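Local coordinates for protein putative arsenate reductase (Streptococcus mutans UA159, PDB 3FZ4) that probably acts as a thiol-dependent arsenate reductase or a related oxidoreductase of the ArsC family, which has a thioredoxin-like fold, at residues R97-K102 with V107-R112. The protein carries 1 engineered substitution. Sequence-based numbering, arbitrary orientation. Where two conformers were deposited one is given.
Sequences RPLLVK and VQIGYR. With NA (sodium ion), chain B.
Leu100 joins Gln108 and Val107 through the backbone, at the centre of an antiparallel pairing between strand 99-102 and the end of strand 105-109. Leu100 N gives an almost straight bond (172°) to Gln108 O at 2.9 Å. Leu100 O takes two donors: Val107 N, 2.9 Å away and in the carbonyl plane, and Gln108 N at 3.2 Å, tilted from it. Two residues thus face one, a classic beta bulge. Beyond the strands, Gly110 N reaches Pro98 O at 2.8 Å, which carries the pairing onto the residue that follows the cis Arg97-Pro98 peptide bond.

Apolar contacts line both faces of the hairpin. On one, the Leu99 and Ile109 side chains run alongside each other in the same direction, Leu99 CD2 resting 3.9 Å from Ile109 CG2; Trp48 of helix 42-51 also packs on Leu99. On the other, in the conformer given, Val107 CG2 meets Leu100 CG at 4.0 Å. In that conformer Val107 CG2 sits between its own backbone N and carbonyl carbon (CG1 chi1 -61°), which directs this methyl at the Leu100 peptide.

A sodium ion lies beside the same face as Leu100, bound by Gln108 O at 3.0 Å and Gly110 O at 2.8 Å, with Tyr115 completing the protein ligands. Gln108 O therefore serves both the ion and Leu100 N. The Gln108 amide turns away to Thr113 O.

The arrangement is the C-terminal beta hairpin of a thioredoxin-like fold, with the cis-proline before its first strand packed against Cys16 of the Cys13-Cys16 disulfide, as in thioredoxin relatives.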
loop_
_atom_site.group_PDB
_atom_site.type_symbol
_atom_site.label_atom_id
_atom_site.label_comp_id
_atom_site.label_asym_id
_atom_site.label_seq_id
_atom_site.Cartn_x
_atom_site.Cartn_y
_atom_site.Cartn_z
ATOM N N ARG A 97 0.923 3.916 2.470
ATOM C CA ARG A 97 1.958 4.017 1.424
ATOM C C ARG A 97 3.307 4.203 2.117
ATOM O O ARG A 97 3.340 4.654 3.271
ATOM C CB ARG A 97 1.685 5.182 0.457
ATOM C CG ARG A 97 1.491 6.493 1.188
ATOM C CD ARG A 97 1.330 7.629 0.239
ATOM N NE ARG A 97 1.386 8.909 0.927
ATOM C CZ ARG A 97 0.326 9.655 1.217
ATOM N NH1 ARG A 97 0.514 10.819 1.823
ATOM N NH2 ARG A 97 -0.892 9.260 0.874
ATOM N N PRO A 98 4.402 3.824 1.470
ATOM C CA PRO A 98 4.433 3.095 0.198
ATOM C C PRO A 98 3.959 1.655 0.305
ATOM O O PRO A 98 3.827 1.100 1.410
ATOM C CB PRO A 98 5.907 3.122 -0.184
ATOM C CG PRO A 98 6.629 3.208 1.150
ATOM C CD PRO A 98 5.742 4.051 2.033
ATOM N N LEU A 99 3.713 1.040 -0.851
ATOM C CA LEU A 99 3.502 -0.402 -0.928
ATOM C C LEU A 99 4.503 -0.960 -1.910
ATOM O O LEU A 99 4.795 -0.337 -2.935
ATOM C CB LEU A 99 2.136 -0.752 -1.489
ATOM C CG LEU A 99 0.920 -0.164 -0.811
ATOM C CD1 LEU A 99 -0.332 -0.486 -1.646
ATOM C CD2 LEU A 99 0.779 -0.701 0.613
ATOM N N LEU A 100 5.069 -2.109 -1.558
ATOM C CA LEU A 100 5.914 -2.869 -2.467
ATOM C C LEU A 100 5.251 -4.200 -2.752
ATOM O O LEU A 100 4.844 -4.904 -1.832
ATOM C CB LEU A 100 7.320 -3.030 -1.882
ATOM C CG LEU A 100 8.375 -3.550 -2.857
ATOM C CD1 LEU A 100 8.678 -2.514 -3.913
ATOM C CD2 LEU A 100 9.638 -3.957 -2.118
ATOM N N VAL A 101 5.092 -4.491 -4.037
ATOM C CA VAL A 101 4.307 -5.616 -4.533
ATOM C C VAL A 101 5.194 -6.399 -5.479
ATOM O O VAL A 101 5.879 -5.813 -6.301
ATOM C CB VAL A 101 3.039 -5.097 -5.222
ATOM C CG1 VAL A 101 2.183 -6.241 -5.771
ATOM C CG2 VAL A 101 2.221 -4.232 -4.269
ATOM N N LYS A 102 5.177 -7.727 -5.362
ATOM C CA LYS A 102 5.992 -8.581 -6.235
ATOM C C LYS A 102 5.076 -9.560 -6.934
ATOM O O LYS A 102 4.412 -10.366 -6.289
ATOM C CB LYS A 102 7.083 -9.339 -5.469
ATOM C CG LYS A 102 8.118 -10.010 -6.382
ATOM C CD LYS A 102 9.272 -10.606 -5.574
ATOM C CE LYS A 102 8.783 -11.750 -4.660
ATOM N NZ LYS A 102 9.897 -12.539 -4.038
ATOM N N VAL A 107 4.297 -7.458 -0.567
ATOM C CA VAL A 107 5.478 -7.923 0.183
ATOM C C VAL A 107 5.943 -6.981 1.260
ATOM O O VAL A 107 6.632 -7.421 2.172
ATOM C CB VAL A 107 6.698 -8.341 -0.686
ATOM C CG1 VAL A 107 6.311 -9.492 -1.597
ATOM C CG2 VAL A 107 7.267 -7.184 -1.490
ATOM N N GLN A 108 5.582 -5.700 1.181
ATOM C CA GLN A 108 5.866 -4.800 2.289
ATOM C C GLN A 108 4.921 -3.621 2.266
ATOM O O GLN A 108 4.773 -2.974 1.216
ATOM C CB GLN A 108 7.314 -4.299 2.315
ATOM C CG GLN A 108 7.636 -3.551 3.623
ATOM C CD GLN A 108 9.106 -3.323 3.820
ATOM O OE1 GLN A 108 9.920 -4.181 3.479
ATOM N NE2 GLN A 108 9.462 -2.193 4.394
ATOM N N ILE A 109 4.290 -3.337 3.411
ATOM C CA ILE A 109 3.470 -2.129 3.569
ATOM C C ILE A 109 4.258 -1.122 4.401
ATOM O O ILE A 109 4.800 -1.477 5.449
ATOM C CB ILE A 109 2.126 -2.435 4.322
ATOM C CG1 ILE A 109 1.299 -3.532 3.645
ATOM C CG2 ILE A 109 1.307 -1.170 4.471
ATOM C CD1 ILE A 109 0.096 -3.986 4.513
ATOM N N GLY A 110 4.297 0.141 3.976
ATOM C CA GLY A 110 5.041 1.170 4.694
ATOM C C GLY A 110 6.550 0.960 4.600
ATOM O O GLY A 110 7.062 0.167 3.773
ATOM N N TYR A 111 7.289 1.650 5.448
ATOM C CA TYR A 111 8.743 1.631 5.342
ATOM C C TYR A 111 9.366 1.644 6.747
ATOM O O TYR A 111 10.136 2.524 7.108
ATOM C CB TYR A 111 9.235 2.787 4.447
ATOM C CG TYR A 111 10.661 2.617 4.004
ATOM C CD1 TYR A 111 11.055 1.535 3.246
ATOM C CD2 TYR A 111 11.620 3.556 4.352
ATOM C CE1 TYR A 111 12.399 1.386 2.837
ATOM C CE2 TYR A 111 12.924 3.421 3.938
ATOM C CZ TYR A 111 13.313 2.324 3.201
ATOM O OH TYR A 111 14.624 2.223 2.802
ATOM N N ARG A 112 8.985 0.660 7.548
ATOM C CA ARG A 112 9.525 0.523 8.910
ATOM C C ARG A 112 10.853 -0.176 8.938
ATOM O O ARG A 112 11.598 -0.026 9.909
ATOM C CB ARG A 112 8.572 -0.274 9.795
ATOM C CG ARG A 112 7.257 0.371 9.932
ATOM C CD ARG A 112 6.401 -0.315 10.982
ATOM N NE ARG A 112 6.639 0.130 12.391
ATOM C CZ ARG A 112 7.335 -0.571 13.296
ATOM N NH1 ARG A 112 7.847 -1.764 12.993
ATOM N NH2 ARG A 112 7.477 -0.116 14.530
HETATM NA NA NA B . 6.601 -0.645 1.169
#